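Local coordinates for protein 2,5-dihydroxypyridine 5,6-dioxygenase (Pseudomonas putida KT2440, PDB 7CN3) that catalyses the iron(II)-dependent, dioxygen-driven cleavage of the 2,5-dihydroxypyridine ring between carbons 5 and 6, yielding N-formylmaleamate in aerobic nicotinate degradation, at residues E127-M132 / D188-G193; L121-P126 / D286-D291; V175-Y180 / S192-T197; R293-N298 / D320-N325. One frame throughout, in Å; residues are numbered along the deposited sequence.

Interaction 1 (E127-M132 / D188-G193). With G6C (5-oxidanyl-1H-pyridin-2-one), chain M.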
loop_
_atom_site.group_PDB
_atom_site.type_symbol
_atom_site.label_atom_id
_atom_site.label_comp_id
_atom_site.label_asym_id
_atom_site.label_seq_id
_atom_site.Cartn_x
_atom_site.Cartn_y
_atom_site.Cartn_z
ATOM N N GLU C 127 17.765 8.121 9.586
ATOM C CA GLU C 127 18.262 9.122 10.525
ATOM C C GLU C 127 19.683 8.800 10.980
ATOM O O GLU C 127 20.472 9.712 11.261
ATOM C CB GLU C 127 17.326 9.222 11.731
ATOM C CG GLU C 127 15.874 9.729 11.406
ATOM C CD GLU C 127 15.051 8.763 10.507
ATOM O OE1 GLU C 127 15.265 7.524 10.573
ATOM O OE2 GLU C 127 14.203 9.253 9.721
ATOM N N VAL C 128 20.013 7.514 11.079
ATOM C CA VAL C 128 21.377 7.111 11.389
ATOM C C VAL C 128 22.291 7.397 10.204
ATOM O O VAL C 128 23.409 7.891 10.377
ATOM C CB VAL C 128 21.376 5.628 11.782
ATOM C CG1 VAL C 128 22.803 5.058 11.837
ATOM C CG2 VAL C 128 20.584 5.435 13.127
ATOM N N LEU C 129 21.819 7.103 8.982
ATOM C CA LEU C 129 22.555 7.471 7.778
ATOM C C LEU C 129 22.864 8.959 7.751
ATOM O O LEU C 129 23.969 9.364 7.363
ATOM C CB LEU C 129 21.762 7.079 6.532
ATOM C CG LEU C 129 21.610 5.586 6.252
ATOM C CD1 LEU C 129 20.952 5.391 4.902
ATOM C CD2 LEU C 129 22.956 4.836 6.318
ATOM N N ALA C 130 21.903 9.791 8.166
ATOM C CA ALA C 130 22.114 11.234 8.140
ATOM C C ALA C 130 23.088 11.688 9.231
ATOM O O ALA C 130 23.894 12.593 9.003
ATOM C CB ALA C 130 20.773 11.954 8.281
ATOM N N ARG C 131 23.025 11.080 10.424
ATOM C CA ARG C 131 23.935 11.476 11.507
ATOM C C ARG C 131 25.395 11.238 11.139
ATOM O O ARG C 131 26.280 12.002 11.556
ATOM C CB ARG C 131 23.603 10.713 12.792
ATOM C CG ARG C 131 24.392 11.161 14.025
ATOM C CD ARG C 131 23.593 10.901 15.326
ATOM N NE ARG C 131 23.072 9.532 15.422
ATOM C CZ ARG C 131 23.816 8.446 15.638
ATOM N NH1 ARG C 131 25.137 8.532 15.773
ATOM N NH2 ARG C 131 23.232 7.267 15.729
ATOM N N MET C 132 25.664 10.201 10.345
ATOM C CA MET C 132 27.023 9.829 9.967
ATOM C C MET C 132 27.184 9.856 8.457
ATOM O O MET C 132 27.817 8.979 7.858
ATOM C CB MET C 132 27.393 8.466 10.543
ATOM C CG MET C 132 27.531 8.477 12.076
ATOM S SD MET C 132 27.767 6.834 12.765
ATOM C CE MET C 132 26.076 6.258 13.033
ATOM N N ASP C 188 32.529 -1.157 1.149
ATOM C CA ASP C 188 32.457 -0.227 2.267
ATOM C C ASP C 188 31.013 -0.185 2.754
ATOM O O ASP C 188 30.116 -0.785 2.156
ATOM C CB ASP C 188 32.954 1.167 1.879
ATOM C CG ASP C 188 33.554 1.921 3.065
ATOM O OD1 ASP C 188 32.914 1.929 4.132
ATOM O OD2 ASP C 188 34.664 2.491 2.936
ATOM N N HIS C 189 30.786 0.572 3.822
ATOM C CA HIS C 189 29.508 0.553 4.524
ATOM C C HIS C 189 29.180 1.971 4.956
ATOM O O HIS C 189 29.965 2.592 5.681
ATOM C CB HIS C 189 29.579 -0.396 5.739
ATOM C CG HIS C 189 28.275 -0.569 6.461
ATOM N ND1 HIS C 189 28.177 -1.242 7.661
ATOM C CD2 HIS C 189 27.026 -0.137 6.165
ATOM C CE1 HIS C 189 26.917 -1.231 8.061
ATOM N NE2 HIS C 189 26.198 -0.579 7.163
ATOM N N TRP C 190 28.043 2.489 4.496
ATOM C CA TRP C 190 27.534 3.759 5.001
ATOM C C TRP C 190 26.512 3.447 6.088
ATOM O O TRP C 190 25.482 2.828 5.789
ATOM C CB TRP C 190 26.902 4.566 3.858
ATOM C CG TRP C 190 26.024 5.793 4.210
ATOM C CD1 TRP C 190 26.065 6.565 5.351
ATOM C CD2 TRP C 190 25.024 6.395 3.361
ATOM N NE1 TRP C 190 25.142 7.597 5.266
ATOM C CE2 TRP C 190 24.490 7.509 4.060
ATOM C CE3 TRP C 190 24.530 6.099 2.080
ATOM C CZ2 TRP C 190 23.489 8.312 3.523
ATOM C CZ3 TRP C 190 23.530 6.913 1.542
ATOM C CH2 TRP C 190 23.022 7.994 2.265
ATOM N N PRO C 191 26.747 3.809 7.360
ATOM C CA PRO C 191 27.822 4.586 8.006
ATOM C C PRO C 191 28.980 3.745 8.520
ATOM O O PRO C 191 28.796 2.579 8.881
ATOM C CB PRO C 191 27.107 5.215 9.195
ATOM C CG PRO C 191 26.096 4.084 9.616
ATOM C CD PRO C 191 25.777 3.293 8.355
ATOM N N SER C 192 30.172 4.337 8.595
ATOM C CA SER C 192 31.254 3.648 9.284
ATOM C C SER C 192 32.303 4.636 9.796
ATOM O O SER C 192 31.966 5.648 10.418
ATOM C CB SER C 192 31.869 2.575 8.368
ATOM O OG SER C 192 32.125 3.080 7.077
ATOM N N GLY C 193 33.578 4.354 9.551
ATOM C CA GLY C 193 34.634 5.198 10.073
ATOM C C GLY C 193 35.507 4.452 11.059
ATOM O O GLY C 193 35.636 4.876 12.210
HETATM O OB G6C M . 30.824 -7.276 10.900
HETATM C CG G6C M . 30.637 -6.033 10.375
HETATM C CD1 G6C M . 31.766 -5.303 10.022
HETATM C CD2 G6C M . 29.354 -5.518 10.211
HETATM N NE1 G6C M . 31.615 -4.085 9.503
HETATM C CE2 G6C M . 29.227 -4.246 9.677
HETATM C CZ G6C M . 30.385 -3.551 9.325
HETATM O OH G6C M . 30.299 -2.308 8.778
HETATM O O HOH W 1 30.011 7.198 7.623
#
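Leu129 and Trp190 cross at about a right angle where the last turn of helix 126-131 packs on the segment leaving strand 187-189, an outermost strand of the parallel sheet within this chain. Leu129 CD2 sits almost squarely over the five-membered ring of Trp190, 3.6 Å from its centroid and 7° off the ring normal, a CH-pi contact. At the ring edge, in plane, Trp190 NE1 donates to Leu129 O (3.0 Å, 158°); the nitrogen lies well to the side of this carbonyl rather than beyond its end. The indole reaches the helix with CG anti to the backbone N (chi1 167°). A phenylalanine in its place would probably lose the bond to Leu129 O and part of the surface under Leu129 CD2. Next comes Pro191, after a cis peptide bond. Its CB lies 3.5 Å from Met132 CB, while CG is approached obliquely by Val128 CG1. Met11 and Val15 of helix 5-18 also touch the indole. One residue before the indole, His189 ND1 donates a nearly straight bond to the substrate's 2-oxo oxygen (atom OH, 2.6 Å). One water bridges the segments, donating to Met132 O and accepting from Ser192 N at 3.0 Å.

Interaction 2 (L121-P126 / D286-D291). With G6C (5-oxidanyl-1H-pyridin-2-one), chain M.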
loop_
_atom_site.group_PDB
_atom_site.type_symbol
_atom_site.label_atom_id
_atom_site.label_comp_id
_atom_site.label_asym_id
_atom_site.label_seq_id
_atom_site.Cartn_x
_atom_site.Cartn_y
_atom_site.Cartn_z
ATOM N N LEU C 121 27.333 -1.050 1.190
ATOM C CA LEU C 121 26.250 -1.498 2.049
ATOM C C LEU C 121 25.526 -0.283 2.620
ATOM O O LEU C 121 26.157 0.701 3.022
ATOM C CB LEU C 121 26.799 -2.370 3.183
ATOM C CG LEU C 121 25.782 -3.011 4.142
ATOM C CD1 LEU C 121 24.884 -3.989 3.423
ATOM C CD2 LEU C 121 26.466 -3.699 5.339
ATOM N N ALA C 122 24.193 -0.340 2.641
ATOM C CA ALA C 122 23.401 0.776 3.177
ATOM C C ALA C 122 22.085 0.221 3.724
ATOM O O ALA C 122 21.130 0.038 2.956
ATOM C CB ALA C 122 23.161 1.826 2.098
ATOM N N VAL C 123 22.038 -0.033 5.041
ATOM C CA VAL C 123 20.944 -0.798 5.651
ATOM C C VAL C 123 20.452 -0.148 6.938
ATOM O O VAL C 123 19.374 -0.494 7.423
ATOM C CB VAL C 123 21.344 -2.263 5.944
ATOM C CG1 VAL C 123 21.464 -3.066 4.661
ATOM C CG2 VAL C 123 22.652 -2.336 6.785
ATOM N N GLU C 124 21.229 0.787 7.504
ATOM C CA GLU C 124 20.831 1.440 8.756
ATOM C C GLU C 124 19.667 2.420 8.528
ATOM O O GLU C 124 19.446 2.876 7.407
ATOM C CB GLU C 124 22.026 2.179 9.363
ATOM C CG GLU C 124 23.085 1.252 9.982
ATOM C CD GLU C 124 22.658 0.647 11.337
ATOM O OE1 GLU C 124 23.048 1.209 12.391
ATOM O OE2 GLU C 124 21.966 -0.399 11.345
ATOM N N PRO C 125 18.923 2.777 9.576
ATOM C CA PRO C 125 17.785 3.687 9.384
ATOM C C PRO C 125 18.240 5.016 8.802
ATOM O O PRO C 125 19.365 5.479 9.069
ATOM C CB PRO C 125 17.222 3.867 10.800
ATOM C CG PRO C 125 17.768 2.772 11.606
ATOM C CD PRO C 125 19.034 2.296 10.968
ATOM N N PRO C 126 17.383 5.662 8.008
ATOM C CA PRO C 126 17.741 6.962 7.412
ATOM C C PRO C 126 18.303 8.004 8.368
ATOM O O PRO C 126 19.222 8.735 7.977
ATOM C CB PRO C 126 16.406 7.417 6.800
ATOM C CG PRO C 126 15.807 6.087 6.300
ATOM C CD PRO C 126 16.155 5.095 7.410
ATOM N N ASP C 286 15.728 -2.084 14.844
ATOM C CA ASP C 286 16.000 -0.871 14.073
ATOM C C ASP C 286 17.110 -1.086 13.053
ATOM O O ASP C 286 17.057 -0.535 11.950
ATOM C CB ASP C 286 16.363 0.291 15.001
ATOM C CG ASP C 286 15.170 0.786 15.823
ATOM O OD1 ASP C 286 14.044 0.298 15.585
ATOM O OD2 ASP C 286 15.358 1.651 16.706
ATOM N N GLY C 287 18.133 -1.853 13.409
ATOM C CA GLY C 287 19.266 -2.061 12.521
ATOM C C GLY C 287 20.322 -2.885 13.235
ATOM O O GLY C 287 20.044 -3.509 14.266
ATOM N N MET C 288 21.545 -2.832 12.717
ATOM C CA MET C 288 22.621 -3.612 13.327
ATOM C C MET C 288 23.456 -2.823 14.331
ATOM O O MET C 288 24.390 -3.386 14.910
ATOM C CB MET C 288 23.534 -4.189 12.234
ATOM C CG MET C 288 24.320 -3.147 11.494
ATOM S SD MET C 288 25.384 -3.909 10.234
ATOM C CE MET C 288 24.152 -4.544 9.124
ATOM N N CYS C 289 23.159 -1.538 14.542
ATOM C CA CYS C 289 23.870 -0.683 15.494
ATOM C C CYS C 289 25.339 -0.471 15.084
ATOM O O CYS C 289 26.285 -0.944 15.734
ATOM C CB CYS C 289 23.798 -1.263 16.911
ATOM S SG CYS C 289 24.379 -0.067 18.098
ATOM N N MET C 290 25.518 0.279 13.989
ATOM C CA MET C 290 26.877 0.630 13.550
ATOM C C MET C 290 27.558 1.636 14.490
ATOM O O MET C 290 28.793 1.717 14.500
ATOM C CB MET C 290 26.852 1.155 12.112
ATOM C CG MET C 290 26.591 0.048 11.118
ATOM S SD MET C 290 27.871 -1.238 11.189
ATOM C CE MET C 290 29.342 -0.256 11.019
ATOM N N ASP C 291 26.788 2.376 15.299
ATOM C CA ASP C 291 27.378 3.256 16.308
ATOM C C ASP C 291 28.294 2.475 17.235
ATOM O O ASP C 291 29.420 2.896 17.533
ATOM C CB ASP C 291 26.284 3.904 17.157
ATOM C CG ASP C 291 25.707 5.146 16.537
ATOM O OD1 ASP C 291 26.254 6.244 16.777
ATOM O OD2 ASP C 291 24.663 5.017 15.861
HETATM O OB G6C M . 30.824 -7.276 10.900
HETATM C CG G6C M . 30.637 -6.033 10.375
HETATM C CD1 G6C M . 31.766 -5.303 10.022
HETATM C CD2 G6C M . 29.354 -5.518 10.211
HETATM N NE1 G6C M . 31.615 -4.085 9.503
HETATM C CE2 G6C M . 29.227 -4.246 9.677
HETATM C CZ G6C M . 30.385 -3.551 9.325
HETATM O OH G6C M . 30.299 -2.308 8.778
HETATM O O HOH W 2 23.551 2.646 15.123
HETATM O O HOH W 3 20.764 0.293 14.208
#
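The carboxylate of Glu124 is the flat group that meets residues 286-291: Met290 N comes from above its plane to OE1, 56° out of it, whereas Met288 N approaches OE2 on the syn side, only 20° out. Glu124 belongs to the loop joining strand 118-121 of the parallel sheet to helix 126-131, with Pro125 at the N-cap position. The Glu124 carboxylate thus holds the turn that leads into helix 290-294. The bond from Met290 N to OE1 is essentially straight at 3.1 Å; that from Met288 N to OE2 is shorter, 2.8 Å, and more bent. A fold at chi2 (-75°) turns the carboxylate back toward these amides. With a glutamine here, the amide nitrogen would probably face one of the two N-H donors, leaving that donor without its acceptor. Gly287 CA lies 3.4 Å from OE2, and a side chain on it would collide with that oxygen. Pro125 CG rests on Asp286 O, and Val123 CG2 touches Met288 CE at 3.5 Å. The methionines beyond line the substrate, Met290 CE lying 3.2 Å from its 2-oxo oxygen, atom OH. Two waters also donate to OE1; one of them donates in addition to Asp291 OD2 at 2.7 Å.

Interaction 3 (V175-Y180 / S192-T197). With G6C (5-oxidanyl-1H-pyridin-2-one), chain M.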
loop_
_atom_site.group_PDB
_atom_site.type_symbol
_atom_site.label_atom_id
_atom_site.label_comp_id
_atom_site.label_asym_id
_atom_site.label_seq_id
_atom_site.Cartn_x
_atom_site.Cartn_y
_atom_site.Cartn_z
ATOM N N VAL C 175 41.721 -3.768 6.577
ATOM C CA VAL C 175 40.466 -3.396 5.935
ATOM C C VAL C 175 39.988 -2.094 6.557
ATOM O O VAL C 175 39.988 -1.958 7.785
ATOM C CB VAL C 175 39.402 -4.501 6.082
ATOM C CG1 VAL C 175 38.109 -4.094 5.379
ATOM C CG2 VAL C 175 39.926 -5.818 5.510
ATOM N N THR C 176 39.610 -1.135 5.706
ATOM C CA THR C 176 39.135 0.176 6.129
ATOM C C THR C 176 37.664 0.328 5.784
ATOM O O THR C 176 37.169 -0.282 4.838
ATOM C CB THR C 176 39.903 1.315 5.451
ATOM O OG1 THR C 176 39.687 1.251 4.036
ATOM C CG2 THR C 176 41.427 1.267 5.773
ATOM N N GLU C 177 36.978 1.174 6.548
ATOM C CA GLU C 177 35.583 1.520 6.293
ATOM C C GLU C 177 35.439 3.000 6.604
ATOM O O GLU C 177 35.487 3.396 7.772
ATOM C CB GLU C 177 34.610 0.681 7.143
ATOM C CG GLU C 177 34.585 -0.809 6.784
ATOM C CD GLU C 177 33.511 -1.570 7.548
ATOM O OE1 GLU C 177 32.544 -0.930 7.974
ATOM O OE2 GLU C 177 33.634 -2.797 7.729
ATOM N N TYR C 178 35.292 3.818 5.563
ATOM C CA TYR C 178 35.088 5.246 5.743
ATOM C C TYR C 178 33.758 5.714 5.164
ATOM O O TYR C 178 33.489 6.919 5.159
ATOM C CB TYR C 178 36.259 6.045 5.154
ATOM C CG TYR C 178 36.746 5.601 3.787
ATOM C CD1 TYR C 178 36.036 5.922 2.640
ATOM C CD2 TYR C 178 37.924 4.889 3.646
ATOM C CE1 TYR C 178 36.477 5.546 1.390
ATOM C CE2 TYR C 178 38.385 4.497 2.396
ATOM C CZ TYR C 178 37.656 4.826 1.268
ATOM O OH TYR C 178 38.103 4.441 0.016
ATOM N N GLY C 179 32.909 4.801 4.691
ATOM C CA GLY C 179 31.529 5.141 4.393
ATOM C C GLY C 179 31.154 5.257 2.929
ATOM O O GLY C 179 29.972 5.491 2.634
ATOM N N TYR C 180 32.089 5.124 1.993
ATOM C CA TYR C 180 31.669 5.172 0.604
ATOM C C TYR C 180 32.574 4.286 -0.238
ATOM O O TYR C 180 33.702 3.967 0.146
ATOM C CB TYR C 180 31.618 6.616 0.070
ATOM C CG TYR C 180 32.860 7.481 0.254
ATOM C CD1 TYR C 180 33.071 8.187 1.431
ATOM C CD2 TYR C 180 33.779 7.637 -0.767
ATOM C CE1 TYR C 180 34.165 9.000 1.586
ATOM C CE2 TYR C 180 34.894 8.460 -0.622
ATOM C CZ TYR C 180 35.072 9.144 0.558
ATOM O OH TYR C 180 36.158 9.977 0.725
ATOM N N SER C 192 30.172 4.337 8.595
ATOM C CA SER C 192 31.254 3.648 9.284
ATOM C C SER C 192 32.303 4.636 9.796
ATOM O O SER C 192 31.966 5.648 10.418
ATOM C CB SER C 192 31.869 2.575 8.368
ATOM O OG SER C 192 32.125 3.080 7.077
ATOM N N GLY C 193 33.578 4.354 9.551
ATOM C CA GLY C 193 34.634 5.198 10.073
ATOM C C GLY C 193 35.507 4.452 11.059
ATOM O O GLY C 193 35.636 4.876 12.210
ATOM N N PHE C 194 36.069 3.318 10.637
ATOM C CA PHE C 194 36.902 2.485 11.507
ATOM C C PHE C 194 37.724 1.545 10.623
ATOM O O PHE C 194 37.611 1.553 9.392
ATOM C CB PHE C 194 36.051 1.745 12.567
ATOM C CG PHE C 194 35.059 0.730 12.004
ATOM C CD1 PHE C 194 33.797 1.135 11.543
ATOM C CD2 PHE C 194 35.357 -0.630 12.004
ATOM C CE1 PHE C 194 32.854 0.195 11.033
ATOM C CE2 PHE C 194 34.423 -1.578 11.526
ATOM C CZ PHE C 194 33.161 -1.152 11.031
ATOM N N LEU C 195 38.594 0.762 11.252
ATOM C CA LEU C 195 39.479 -0.101 10.477
ATOM C C LEU C 195 39.815 -1.330 11.297
ATOM O O LEU C 195 39.760 -1.302 12.531
ATOM C CB LEU C 195 40.762 0.637 10.060
ATOM C CG LEU C 195 41.910 0.729 11.066
ATOM C CD1 LEU C 195 43.198 1.021 10.353
ATOM C CD2 LEU C 195 41.626 1.800 12.107
ATOM N N PHE C 196 40.193 -2.409 10.607
ATOM C CA PHE C 196 40.540 -3.639 11.320
ATOM C C PHE C 196 41.413 -4.521 10.437
ATOM O O PHE C 196 41.600 -4.257 9.250
ATOM C CB PHE C 196 39.281 -4.400 11.747
ATOM C CG PHE C 196 38.263 -4.511 10.649
ATOM C CD1 PHE C 196 38.325 -5.553 9.734
ATOM C CD2 PHE C 196 37.268 -3.552 10.502
ATOM C CE1 PHE C 196 37.393 -5.652 8.704
ATOM C CE2 PHE C 196 36.337 -3.650 9.489
ATOM C CZ PHE C 196 36.409 -4.704 8.579
ATOM N N THR C 197 41.969 -5.560 11.057
ATOM C CA THR C 197 42.614 -6.669 10.370
ATOM C C THR C 197 42.246 -7.945 11.132
ATOM O O THR C 197 41.389 -7.928 12.017
ATOM C CB THR C 197 44.134 -6.449 10.257
ATOM O OG1 THR C 197 44.720 -7.502 9.474
ATOM C CG2 THR C 197 44.786 -6.451 11.619
HETATM O OB G6C M . 30.824 -7.276 10.900
HETATM C CG G6C M . 30.637 -6.033 10.375
HETATM C CD1 G6C M . 31.766 -5.303 10.022
HETATM C CD2 G6C M . 29.354 -5.518 10.211
HETATM N NE1 G6C M . 31.615 -4.085 9.503
HETATM C CE2 G6C M . 29.227 -4.246 9.677
HETATM C CZ G6C M . 30.385 -3.551 9.325
HETATM O OH G6C M . 30.299 -2.308 8.778
#
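Glu177 and Phe194 extend side by side toward the substrate, pointing the same way, with OE1 of the glutamate 3.1 Å from CZ of the ring and the two planes 54° apart. Glu177 OE2 accepts a hydrogen bond from the pyridone NE1 (3.0 Å), and its OE1 lies 2.8 Å from the 2-oxo oxygen, atom OH, so the carboxylate faces both the ring nitrogen and the neighbouring oxygen. The same NE1 lies at the edge of the Phe194 ring, near its plane. The ring edge of Phe196 comes up to OE2, its CE2 at 3.3 Å and its plane nearly perpendicular to the carboxylate. The acid group thus lies over the rim of one face of Phe194 and against the edge of Phe196, reached by a chain extended beyond CG (chi2 -174°). Further back, Val175 CB packs against Phe196 CE1 at 3.5 Å. These side chains share one face of an antiparallel pair in which Val175 with Phe196 and Glu177 with Phe194 are hydrogen-bonded pairs; Val175 N to Phe196 O is the shortest link, 2.7 Å. Gly193 and Phe194 both donate to Glu177 O, the former weakly, forming a G1 beta bulge at the strand entrance. Within this chain strand 175-177 is outermost in its sheet and strand 194-197 runs between it and strand 263-269, which carries His265 against Phe196; Thr176 and Leu195, on the opposite face, rest on helix 136-151.

Interaction 4 (R293-N298 / D320-N325). With FE2 (Fe (II) ion), chain L; G6C (5-oxidanyl-1H-pyridin-2-one), chain M.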
loop_
_atom_site.group_PDB
_atom_site.type_symbol
_atom_site.label_atom_id
_atom_site.label_comp_id
_atom_site.label_asym_id
_atom_site.label_seq_id
_atom_site.Cartn_x
_atom_site.Cartn_y
_atom_site.Cartn_z
ATOM N N ARG C 293 29.827 -0.266 16.676
ATOM C CA ARG C 293 31.033 -0.738 15.994
ATOM C C ARG C 293 32.047 0.377 15.749
ATOM O O ARG C 293 33.261 0.133 15.772
ATOM C CB ARG C 293 30.666 -1.394 14.665
ATOM C CG ARG C 293 30.093 -2.769 14.830
ATOM C CD ARG C 293 29.777 -3.418 13.494
ATOM N NE ARG C 293 29.143 -4.714 13.741
ATOM C CZ ARG C 293 27.835 -4.880 13.921
ATOM N NH1 ARG C 293 27.014 -3.844 13.857
ATOM N NH2 ARG C 293 27.353 -6.080 14.154
ATOM N N ALA C 294 31.591 1.591 15.485
ATOM C CA ALA C 294 32.479 2.593 14.919
ATOM C C ALA C 294 32.981 3.628 15.920
ATOM O O ALA C 294 33.883 4.381 15.573
ATOM C CB ALA C 294 31.783 3.328 13.760
ATOM N N PHE C 295 32.436 3.701 17.134
ATOM C CA PHE C 295 32.633 4.917 17.922
ATOM C C PHE C 295 34.099 5.142 18.300
ATOM O O PHE C 295 34.883 4.209 18.518
ATOM C CB PHE C 295 31.718 4.940 19.164
ATOM C CG PHE C 295 32.064 3.949 20.264
ATOM C CD1 PHE C 295 32.907 4.311 21.310
ATOM C CD2 PHE C 295 31.442 2.703 20.319
ATOM C CE1 PHE C 295 33.173 3.420 22.346
ATOM C CE2 PHE C 295 31.697 1.814 21.348
ATOM C CZ PHE C 295 32.563 2.167 22.366
ATOM N N TYR C 296 34.450 6.415 18.336
ATOM C CA TYR C 296 35.832 6.867 18.386
ATOM C C TYR C 296 36.556 6.282 19.593
ATOM O O TYR C 296 36.111 6.428 20.735
ATOM C CB TYR C 296 35.832 8.398 18.426
ATOM C CG TYR C 296 37.155 9.116 18.276
ATOM C CD1 TYR C 296 37.679 9.394 17.013
ATOM C CD2 TYR C 296 37.845 9.595 19.402
ATOM C CE1 TYR C 296 38.861 10.110 16.864
ATOM C CE2 TYR C 296 39.031 10.320 19.261
ATOM C CZ TYR C 296 39.536 10.554 17.993
ATOM O OH TYR C 296 40.710 11.236 17.850
ATOM N N GLY C 297 37.658 5.589 19.331
ATOM C CA GLY C 297 38.467 5.043 20.384
ATOM C C GLY C 297 38.072 3.687 20.928
ATOM O O GLY C 297 38.729 3.220 21.855
ATOM N N ASN C 298 37.028 3.031 20.411
ATOM C CA ASN C 298 36.759 1.688 20.925
ATOM C C ASN C 298 37.839 0.700 20.476
ATOM O O ASN C 298 38.597 0.953 19.544
ATOM C CB ASN C 298 35.349 1.202 20.526
ATOM C CG ASN C 298 35.208 0.739 19.040
ATOM O OD1 ASN C 298 36.157 0.673 18.273
ATOM N ND2 ASN C 298 33.960 0.442 18.649
ATOM N N ASP C 320 30.188 -9.241 17.356
ATOM C CA ASP C 320 30.986 -8.010 17.349
ATOM C C ASP C 320 30.951 -7.401 18.739
ATOM O O ASP C 320 29.871 -7.091 19.240
ATOM C CB ASP C 320 30.449 -6.991 16.344
ATOM C CG ASP C 320 30.908 -7.274 14.910
ATOM O OD1 ASP C 320 32.086 -7.620 14.709
ATOM O OD2 ASP C 320 30.097 -7.162 13.961
ATOM N N ILE C 321 32.122 -7.231 19.359
ATOM C CA ILE C 321 32.207 -6.794 20.754
ATOM C C ILE C 321 33.088 -5.550 20.877
ATOM O O ILE C 321 34.324 -5.666 20.822
ATOM C CB ILE C 321 32.737 -7.934 21.639
ATOM C CG1 ILE C 321 31.797 -9.150 21.544
ATOM C CG2 ILE C 321 32.869 -7.472 23.092
ATOM C CD1 ILE C 321 32.318 -10.452 22.208
ATOM N N PRO C 322 32.517 -4.352 21.042
ATOM C CA PRO C 322 33.350 -3.173 21.327
ATOM C C PRO C 322 33.624 -2.964 22.814
ATOM O O PRO C 322 32.753 -3.119 23.675
ATOM C CB PRO C 322 32.507 -2.023 20.751
ATOM C CG PRO C 322 31.112 -2.479 20.917
ATOM C CD PRO C 322 31.123 -3.975 20.724
ATOM N N LEU C 323 34.880 -2.633 23.110
ATOM C CA LEU C 323 35.356 -2.383 24.463
ATOM C C LEU C 323 35.741 -0.914 24.607
ATOM O O LEU C 323 36.397 -0.348 23.723
ATOM C CB LEU C 323 36.570 -3.259 24.796
ATOM C CG LEU C 323 36.474 -4.767 24.572
ATOM C CD1 LEU C 323 37.709 -5.427 25.175
ATOM C CD2 LEU C 323 35.185 -5.367 25.162
ATOM N N ARG C 324 35.330 -0.303 25.716
ATOM C CA ARG C 324 35.695 1.066 26.068
ATOM C C ARG C 324 36.949 1.094 26.914
ATOM O O ARG C 324 37.389 0.076 27.458
ATOM C CB ARG C 324 34.580 1.761 26.850
ATOM C CG ARG C 324 33.450 2.251 25.970
ATOM C CD ARG C 324 32.194 2.453 26.785
ATOM N NE ARG C 324 32.179 3.717 27.524
ATOM C CZ ARG C 324 32.229 3.816 28.853
ATOM N NH1 ARG C 324 32.196 5.015 29.413
ATOM N NH2 ARG C 324 32.313 2.725 29.625
ATOM N N ASN C 325 37.536 2.287 27.015
ATOM C CA ASN C 325 38.577 2.562 27.995
ATOM C C ASN C 325 39.861 1.770 27.751
ATOM O O ASN C 325 40.618 1.505 28.694
ATOM C CB ASN C 325 38.070 2.275 29.410
ATOM C CG ASN C 325 36.878 3.126 29.780
ATOM O OD1 ASN C 325 36.901 4.339 29.608
ATOM N ND2 ASN C 325 35.827 2.490 30.302
HETATM FE FE FE2 L . 32.848 -9.178 13.166
HETATM O OB G6C M . 30.824 -7.276 10.900
HETATM C CG G6C M . 30.637 -6.033 10.375
HETATM C CD1 G6C M . 31.766 -5.303 10.022
HETATM C CD2 G6C M . 29.354 -5.518 10.211
HETATM N NE1 G6C M . 31.615 -4.085 9.503
HETATM C CE2 G6C M . 29.227 -4.246 9.677
HETATM C CZ G6C M . 30.385 -3.551 9.325
HETATM O OH G6C M . 30.299 -2.308 8.778
HETATM O O HOH W 4 38.663 1.307 24.014
HETATM O O HOH W 5 33.235 -10.932 11.720
HETATM O O HOH W 6 31.850 -7.311 12.419
#
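At Phe295 the chain leaves helix 290-294 and reverses in a type II beta turn from Phe295 to Asn298, bringing the CA of Asn298 to 5.3 Å from the CA of Arg324, just after strand 319-323. At the other end of the contact Arg293 reaches Asp320 side-on, with its guanidinium plane 86° from the carboxylate. Both NE (2.6 Å) and NH2 (3.0 Å) donate to the single oxygen OD2, forming a salt bridge. The acceptor lies in the guanidinium plane, but NE meets OD2 from above the carboxylate plane while NH2 is received on the anti lone pair of OD2. This leaves Asp320 OD1 to bind the iron(II) ion at 2.3 Å. His265 and His318 join Asp320 in a two-histidine, one-carboxylate iron site, to which Ser302 and two waters add further ligands. The positive charge beside OD2 probably steadies the carboxylate's orientation, and one face of the guanidinium also covers the substrate, with NE 3.6 Å from its CD2. An extended chain from CG to NE (chi2 -178°) carries the group there from the helix, and Met288 O accepts from its NH1. Farther along, Phe295 crosses Pro322 and Arg324 at about right angles: CE2 lies near Pro322 CB, and CZ is 3.7 Å from Arg324 CG, which sits at the ring edge. The guanidinium of Arg324 turns outward to Trp276, in a cation-pi contact, and to Glu246 of a second subunit. Asn298 ND2 touches Pro322 CB at 3.6 Å and donates to Arg293 O.

From the N terminus, residues 121-126 open the longest loop, which interaction 2 closes at 286-291. Within it, interaction 1 starts at once from 127-132 and returns at 188-193. Interaction 3 also lies inside the span of interaction 2, but overlaps interaction 1: it opens at 175-180, before that contact closes, and ends at 192-197, so the two share Ser192 and Gly193. Interaction 4 follows in series, from 293-298 to 320-325. Interaction 1 ties helix 126-131 to the exit of strand 187-189, and interaction 2 ties the loop after strand 118-121 to the start of helix 290-294, while interactions 3 and 4 reach opposite edges of one antiparallel sheet. All four include residues that touch the substrate.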